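Long-range contact in calcium uptake protein 2, mitochondrial (PDB 6LB7), which probably senses calcium through its EF-hands and regulates calcium uptake into mitochondria: residues L51-I63 with F73-T85. Numbering follows the deposited sequence.
Sequences LTKKDIEDTLSGI and FRDLGDKGLISYT
Thr59 and Lys79 bring the end of the short helix 53-60 against the loop between helix 72-76 and helix 84-94, probably a degenerate EF-hand-like helix-loop-helix, distinct from the calcium site at Asp109 to Glu120, and illustrate how a helix end can seat on a loop through van der Waals contact. The loop begins with a type II' beta turn from Leu76 to Lys79. On the helix side, chi1 of Thr59 (-62°) divides the work of its two branches. CG2, anti to the backbone N, presses on Gly80 N at 3.4 Å. OG1 instead turns back to donate to Asp55 O at 2.8 Å, from 40° above the carbonyl plane. Asp55 O thus receives both the amide and the hydroxyl of Thr59, which fixes the rotation of the side chain. Putting an alanine here would probably leave Asp55 O with the amide alone and open a gap over Gly80.

Lys79, its chain bent at chi2 (90°), rides alongside the helix end: CD lies 3.4 Å from Thr59 O, and NZ comes within 2.6 Å of Ser61 O. Leu81 carries most of the apolar contact, with a looser Ile63-Leu76 pair beyond it. Leu81 crosses Ile56 obliquely, CD1 lying 4.2 Å from Ile56 CG1 and touching Leu51 CD1 more loosely. Its backbone N is held by Thr157 OG1, from the start of helix 157-163, whose residues also touch Leu60, Ile63 and Leu76. Nearer its root, Leu81 meets Leu60, whose CD2 stops 4.4 Å from Leu81 CB.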
ATOM      1  N   LEU B  51       4.261  41.222   3.620  1.00 45.08           N
ATOM      2  CA  LEU B  51       4.756  41.166   4.984  1.00 41.95           C
ATOM      3  C   LEU B  51       6.202  41.633   5.019  1.00 38.98           C
ATOM      4  O   LEU B  51       7.017  41.214   4.186  1.00 34.19           O
ATOM      5  CB  LEU B  51       4.653  39.750   5.553  1.00 45.38           C
ATOM      6  CG  LEU B  51       3.246  39.241   5.857  1.00 52.69           C
ATOM      7  CD1 LEU B  51       3.300  38.044   6.809  1.00 50.06           C
ATOM      8  CD2 LEU B  51       2.381  40.366   6.420  1.00 57.70           C
ATOM      9  N   THR B  52       6.511  42.502   5.973  1.00 37.56           N
ATOM     10  CA  THR B  52       7.894  42.736   6.344  1.00 45.31           C
ATOM     11  C   THR B  52       8.343  41.657   7.313  1.00 41.44           C
ATOM     12  O   THR B  52       7.541  40.882   7.842  1.00 34.27           O
ATOM     13  CB  THR B  52       8.094  44.107   7.005  1.00 41.86           C
ATOM     14  OG1 THR B  52       7.302  44.180   8.201  1.00 36.95           O
ATOM     15  CG2 THR B  52       7.739  45.238   6.061  1.00 38.02           C
ATOM     16  N   LYS B  53       9.650  41.641   7.580  1.00 40.22           N
ATOM     17  CA  LYS B  53      10.036  40.757   8.666  1.00 45.27           C
ATOM     18  C   LYS B  53       9.424  41.204   9.985  1.00 43.30           C
ATOM     19  O   LYS B  53       9.266  40.373  10.878  1.00 47.67           O
ATOM     20  CB  LYS B  53      11.556  40.682   8.805  1.00 49.86           C
ATOM     21  CG  LYS B  53      12.255  40.206   7.609  1.00 53.48           C
ATOM     22  CD  LYS B  53      12.432  38.766   7.568  1.00 55.93           C
ATOM     23  CE  LYS B  53      13.429  38.434   6.668  1.00 59.79           C
ATOM     24  NZ  LYS B  53      13.017  37.597   5.654  1.00 63.90           N
ATOM     25  N   LYS B  54       8.867  42.428  10.092  1.00 47.07           N
ATOM     26  CA  LYS B  54       8.230  42.882  11.334  1.00 43.76           C
ATOM     27  C   LYS B  54       6.760  42.467  11.405  1.00 42.20           C
ATOM     28  O   LYS B  54       6.228  42.238  12.497  1.00 45.79           O
ATOM     29  CB  LYS B  54       8.370  44.404  11.530  1.00 46.88           C
ATOM     30  CG  LYS B  54       7.429  44.955  12.645  1.00 51.51           C
ATOM     31  CD  LYS B  54       7.700  46.376  13.137  1.00 56.41           C
ATOM     32  CE  LYS B  54       6.709  46.766  14.238  1.00 57.80           C
ATOM     33  NZ  LYS B  54       5.308  46.754  13.731  1.00 58.92           N
ATOM     34  N   ASP B  55       6.081  42.330  10.271  1.00 34.74           N
ATOM     35  CA  ASP B  55       4.734  41.778  10.323  1.00 43.33           C
ATOM     36  C   ASP B  55       4.763  40.322  10.784  1.00 48.32           C
ATOM     37  O   ASP B  55       3.869  39.864  11.509  1.00 48.35           O
ATOM     38  CB  ASP B  55       4.095  41.939   8.950  1.00 45.03           C
ATOM     39  CG  ASP B  55       4.031  43.402   8.525  1.00 55.19           C
ATOM     40  OD1 ASP B  55       3.884  44.258   9.419  1.00 60.36           O
ATOM     41  OD2 ASP B  55       4.170  43.699   7.316  1.00 55.67           O
ATOM     42  N   ILE B  56       5.838  39.607  10.442  1.00 48.75           N
ATOM     43  CA  ILE B  56       5.885  38.164  10.651  1.00 43.68           C
ATOM     44  C   ILE B  56       5.972  37.826  12.142  1.00 47.94           C
ATOM     45  O   ILE B  56       5.130  37.088  12.662  1.00 48.27           O
ATOM     46  CB  ILE B  56       7.029  37.540   9.832  1.00 33.72           C
ATOM     47  CG1 ILE B  56       6.616  37.466   8.350  1.00 38.21           C
ATOM     48  CG2 ILE B  56       7.372  36.166  10.368  1.00 35.53           C
ATOM     49  CD1 ILE B  56       7.758  37.176   7.366  1.00 38.87           C
ATOM     50  N   GLU B  57       6.960  38.366  12.865  1.00 44.41           N
ATOM     51  CA  GLU B  57       7.130  38.238  14.319  1.00 54.15           C
ATOM     52  C   GLU B  57       5.850  38.596  15.057  1.00 63.28           C
ATOM     53  O   GLU B  57       5.593  38.079  16.151  1.00 67.60           O
ATOM     54  CB  GLU B  57       8.278  39.103  14.849  1.00 61.74           C
ATOM     55  CG  GLU B  57       9.029  38.537  16.033  1.00 72.33           C
ATOM     56  CD  GLU B  57       9.583  39.613  16.876  1.00 80.39           C
ATOM     57  OE1 GLU B  57       9.227  40.698  16.616  1.00 80.67           O
ATOM     58  OE2 GLU B  57      10.366  39.377  17.752  1.00 85.83           O
ATOM     59  N   ASP B  58       5.303  39.725  14.607  1.00 56.25           N
ATOM     60  CA  ASP B  58       4.018  40.145  15.151  1.00 56.53           C
ATOM     61  C   ASP B  58       2.974  39.063  14.917  1.00 56.28           C
ATOM     62  O   ASP B  58       2.230  38.689  15.832  1.00 61.42           O
ATOM     63  CB  ASP B  58       3.558  41.465  14.535  1.00 55.17           C
ATOM     64  CG  ASP B  58       4.466  42.615  14.875  1.00 59.48           C
ATOM     65  OD1 ASP B  58       5.329  42.470  15.773  1.00 59.38           O
ATOM     66  OD2 ASP B  58       4.289  43.680  14.247  1.00 60.85           O
ATOM     67  N   THR B  59       2.931  38.527  13.696  1.00 53.19           N
ATOM     68  CA  THR B  59       1.917  37.527  13.389  1.00 50.99           C
ATOM     69  C   THR B  59       2.228  36.183  14.040  1.00 55.21           C
ATOM     70  O   THR B  59       1.332  35.345  14.188  1.00 63.58           O
ATOM     71  CB  THR B  59       1.782  37.377  11.874  1.00 52.82           C
ATOM     72  OG1 THR B  59       1.364  38.593  11.310  1.00 60.00           O
ATOM     73  CG2 THR B  59       0.777  36.329  11.526  1.00 52.86           C
ATOM     74  N   LEU B  60       3.462  35.960  14.491  1.00 57.09           N
ATOM     75  CA  LEU B  60       3.748  34.662  15.089  1.00 58.99           C
ATOM     76  C   LEU B  60       3.647  34.689  16.605  1.00 66.22           C
ATOM     77  O   LEU B  60       3.248  33.690  17.204  1.00 71.59           O
ATOM     78  CB  LEU B  60       5.127  34.149  14.653  1.00 50.23           C
ATOM     79  CG  LEU B  60       5.146  33.659  13.204  1.00 46.27           C
ATOM     80  CD1 LEU B  60       6.481  33.030  12.830  1.00 42.17           C
ATOM     81  CD2 LEU B  60       3.985  32.681  12.944  1.00 43.42           C
ATOM     82  N   SER B  61       3.987  35.806  17.237  1.00 66.92           N
ATOM     83  CA  SER B  61       3.910  35.909  18.693  1.00 75.44           C
ATOM     84  C   SER B  61       2.454  35.960  19.135  1.00 80.85           C
ATOM     85  O   SER B  61       1.734  36.908  18.809  1.00 73.99           O
ATOM     86  CB  SER B  61       4.645  37.151  19.193  1.00 72.03           C
ATOM     87  OG  SER B  61       6.043  36.936  19.285  1.00 66.02           O
ATOM     88  N   GLY B  62       2.009  34.962  19.881  1.00 74.96           N
ATOM     89  CA  GLY B  62       0.588  34.931  20.165  1.00 81.98           C
ATOM     90  C   GLY B  62      -0.004  33.549  20.046  1.00 85.95           C
ATOM     91  O   GLY B  62      -1.136  33.321  20.482  1.00 87.32           O
ATOM     92  N   ILE B  63       0.776  32.613  19.497  1.00 81.20           N
ATOM     93  CA  ILE B  63       0.426  31.201  19.491  1.00 76.26           C
ATOM     94  C   ILE B  63       0.200  30.665  20.901  1.00 75.01           C
ATOM     95  O   ILE B  63      -0.186  29.504  21.061  1.00 74.25           O
ATOM     96  CB  ILE B  63       1.529  30.404  18.752  1.00 73.77           C
ATOM     97  CG1 ILE B  63       0.952  29.147  18.104  1.00 69.20           C
ATOM     98  CG2 ILE B  63       2.677  30.036  19.703  1.00 74.79           C
ATOM     99  CD1 ILE B  63       1.998  28.251  17.459  1.00 66.01           C
ATOM    100  N   PHE B  73      -6.444  25.591  14.709  1.00 11.94           N
ATOM    101  CA  PHE B  73      -6.429  26.442  13.513  1.00 14.34           C
ATOM    102  C   PHE B  73      -7.555  27.475  13.560  1.00 13.82           C
ATOM    103  O   PHE B  73      -7.354  28.626  13.165  1.00 15.29           O
ATOM    104  CB  PHE B  73      -6.498  25.599  12.224  1.00 16.48           C
ATOM    105  CG  PHE B  73      -5.247  24.783  11.968  1.00 21.40           C
ATOM    106  CD1 PHE B  73      -4.195  25.298  11.216  1.00 23.18           C
ATOM    107  CD2 PHE B  73      -5.101  23.520  12.530  1.00 14.69           C
ATOM    108  CE1 PHE B  73      -3.029  24.557  11.015  1.00 24.31           C
ATOM    109  CE2 PHE B  73      -3.945  22.772  12.331  1.00 18.89           C
ATOM    110  CZ  PHE B  73      -2.903  23.289  11.575  1.00 22.52           C
ATOM    111  N   ARG B  74      -8.747  27.081  14.040  1.00 15.89           N
ATOM    112  CA  ARG B  74      -9.868  28.031  14.115  1.00 14.83           C
ATOM    113  C   ARG B  74      -9.599  29.143  15.117  1.00 15.95           C
ATOM    114  O   ARG B  74     -10.006  30.282  14.886  1.00 18.15           O
ATOM    115  CB  ARG B  74     -11.181  27.304  14.473  1.00 13.42           C
ATOM    116  CG  ARG B  74     -11.821  26.593  13.259  1.00 14.59           C
ATOM    117  CD  ARG B  74     -12.994  25.651  13.647  1.00 13.55           C
ATOM    118  NE  ARG B  74     -12.570  24.516  14.473  1.00 15.06           N
ATOM    119  CZ  ARG B  74     -13.397  23.640  15.027  1.00 21.21           C
ATOM    120  NH1 ARG B  74     -14.710  23.752  14.833  1.00 17.15           N
ATOM    121  NH2 ARG B  74     -12.920  22.647  15.774  1.00 13.73           N
ATOM    122  N   ASP B  75      -8.911  28.846  16.231  1.00 20.37           N
ATOM    123  CA  ASP B  75      -8.555  29.903  17.177  1.00 21.97           C
ATOM    124  C   ASP B  75      -7.582  30.906  16.563  1.00 24.03           C
ATOM    125  O   ASP B  75      -7.741  32.117  16.742  1.00 25.68           O
ATOM    126  CB  ASP B  75      -7.968  29.305  18.455  1.00 19.51           C
ATOM    127  CG  ASP B  75      -8.985  28.520  19.243  1.00 20.40           C
ATOM    128  OD1 ASP B  75      -8.582  27.722  20.102  1.00 28.87           O
ATOM    129  OD2 ASP B  75     -10.198  28.664  18.980  1.00 21.52           O
ATOM    130  N   LEU B  76      -6.563  30.429  15.842  1.00 20.61           N
ATOM    131  CA  LEU B  76      -5.597  31.343  15.236  1.00 19.94           C
ATOM    132  C   LEU B  76      -6.227  32.228  14.169  1.00 25.79           C
ATOM    133  O   LEU B  76      -5.900  33.413  14.065  1.00 23.47           O
ATOM    134  CB  LEU B  76      -4.441  30.558  14.624  1.00 18.57           C
ATOM    135  CG  LEU B  76      -3.488  29.921  15.631  1.00 25.56           C
ATOM    136  CD1 LEU B  76      -2.540  28.967  14.901  1.00 22.08           C
ATOM    137  CD2 LEU B  76      -2.729  31.024  16.357  1.00 21.50           C
ATOM    138  N   GLY B  77      -7.085  31.671  13.334  1.00 22.50           N
ATOM    139  CA  GLY B  77      -7.683  32.495  12.289  1.00 21.41           C
ATOM    140  C   GLY B  77      -6.626  33.047  11.355  1.00 23.05           C
ATOM    141  O   GLY B  77      -5.819  32.296  10.792  1.00 23.45           O
ATOM    142  N   ASP B  78      -6.605  34.382  11.191  1.00 21.99           N
ATOM    143  CA  ASP B  78      -5.639  35.041  10.312  1.00 21.80           C
ATOM    144  C   ASP B  78      -4.293  35.266  10.986  1.00 24.65           C
ATOM    145  O   ASP B  78      -3.354  35.769  10.347  1.00 26.61           O
ATOM    146  CB  ASP B  78      -6.180  36.386   9.819  1.00 27.84           C
ATOM    147  CG  ASP B  78      -7.032  36.255   8.557  1.00 37.01           C
ATOM    148  OD1 ASP B  78      -6.777  35.352   7.711  1.00 29.29           O
ATOM    149  OD2 ASP B  78      -7.954  37.075   8.400  1.00 35.39           O
ATOM    150  N   LYS B  79      -4.169  34.841  12.235  1.00 21.00           N
ATOM    151  CA  LYS B  79      -2.965  35.123  13.001  1.00 23.67           C
ATOM    152  C   LYS B  79      -2.024  33.904  12.977  1.00 20.81           C
ATOM    153  O   LYS B  79      -1.799  33.187  13.956  1.00 28.42           O
ATOM    154  CB  LYS B  79      -3.385  35.573  14.392  1.00 34.02           C
ATOM    155  CG  LYS B  79      -2.746  34.958  15.496  1.00 53.39           C
ATOM    156  CD  LYS B  79      -1.571  35.636  15.913  1.00 67.12           C
ATOM    157  CE  LYS B  79      -1.051  35.090  16.914  1.00 69.54           C
ATOM    158  NZ  LYS B  79      -0.122  35.856  17.366  1.00 73.97           N
ATOM    159  N   GLY B  80      -1.409  33.767  11.814  1.00 19.48           N
ATOM    160  CA  GLY B  80      -0.414  32.726  11.649  1.00 21.49           C
ATOM    161  C   GLY B  80       0.100  32.680  10.235  1.00 20.13           C
ATOM    162  O   GLY B  80      -0.320  33.439   9.356  1.00 24.26           O
ATOM    163  N   LEU B  81       0.998  31.736  10.016  1.00 17.78           N
ATOM    164  CA  LEU B  81       1.622  31.665   8.714  1.00 26.53           C
ATOM    165  C   LEU B  81       2.013  30.218   8.476  1.00 21.70           C
ATOM    166  O   LEU B  81       2.601  29.579   9.354  1.00 16.26           O
ATOM    167  CB  LEU B  81       2.818  32.632   8.680  1.00 40.15           C
ATOM    168  CG  LEU B  81       3.493  33.003   7.401  1.00 51.42           C
ATOM    169  CD1 LEU B  81       4.569  33.903   7.644  1.00 50.93           C
ATOM    170  CD2 LEU B  81       4.054  31.811   6.868  1.00 62.16           C
ATOM    171  N   ILE B  82       1.701  29.773   7.259  1.00 16.62           N
ATOM    172  CA  ILE B  82       1.876  28.390   6.839  1.00 14.73           C
ATOM    173  C   ILE B  82       2.502  28.411   5.455  1.00 22.25           C
ATOM    174  O   ILE B  82       1.950  29.022   4.529  1.00 19.47           O
ATOM    175  CB  ILE B  82       0.547  27.616   6.817  1.00 17.34           C
ATOM    176  CG1 ILE B  82      -0.111  27.585   8.205  1.00 13.33           C
ATOM    177  CG2 ILE B  82       0.762  26.210   6.255  1.00 13.86           C
ATOM    178  CD1 ILE B  82      -1.551  27.018   8.190  1.00 12.50           C
ATOM    179  N   SER B  83       3.652  27.762   5.312  1.00 15.17           N
ATOM    180  CA  SER B  83       4.373  27.777   4.047  1.00 18.79           C
ATOM    181  C   SER B  83       3.817  26.707   3.118  1.00 19.59           C
ATOM    182  O   SER B  83       3.059  25.825   3.532  1.00 19.70           O
ATOM    183  CB  SER B  83       5.864  27.531   4.275  1.00 19.90           C
ATOM    184  OG  SER B  83       6.071  26.176   4.656  1.00 12.72           O
ATOM    185  N   TYR B  84       4.229  26.778   1.845  1.00 20.10           N
ATOM    186  CA  TYR B  84       3.799  25.785   0.857  1.00 21.66           C
ATOM    187  C   TYR B  84       4.188  24.373   1.286  1.00 17.52           C
ATOM    188  O   TYR B  84       3.391  23.433   1.178  1.00 14.40           O
ATOM    189  CB  TYR B  84       4.397  26.109  -0.520  1.00 15.93           C
ATOM    190  CG  TYR B  84       4.021  25.091  -1.564  1.00 15.00           C
ATOM    191  CD1 TYR B  84       2.688  24.874  -1.881  1.00 17.58           C
ATOM    192  CD2 TYR B  84       4.983  24.330  -2.217  1.00 24.59           C
ATOM    193  CE1 TYR B  84       2.312  23.943  -2.824  1.00 21.57           C
ATOM    194  CE2 TYR B  84       4.611  23.383  -3.177  1.00 25.71           C
ATOM    195  CZ  TYR B  84       3.268  23.201  -3.472  1.00 27.76           C
ATOM    196  OH  TYR B  84       2.847  22.276  -4.409  1.00 29.41           O
ATOM    197  N   THR B  85       5.423  24.210   1.761  1.00 15.19           N
ATOM    198  CA  THR B  85       5.897  22.935   2.299  1.00 18.46           C
ATOM    199  C   THR B  85       4.969  22.416   3.390  1.00 13.42           C
ATOM    200  O   THR B  85       4.565  21.242   3.397  1.00 18.98           O
ATOM    201  CB  THR B  85       7.311  23.121   2.867  1.00 18.63           C
ATOM    202  OG1 THR B  85       8.233  23.412   1.803  1.00 20.63           O
ATOM    203  CG2 THR B  85       7.763  21.884   3.621  1.00 18.97           C
TER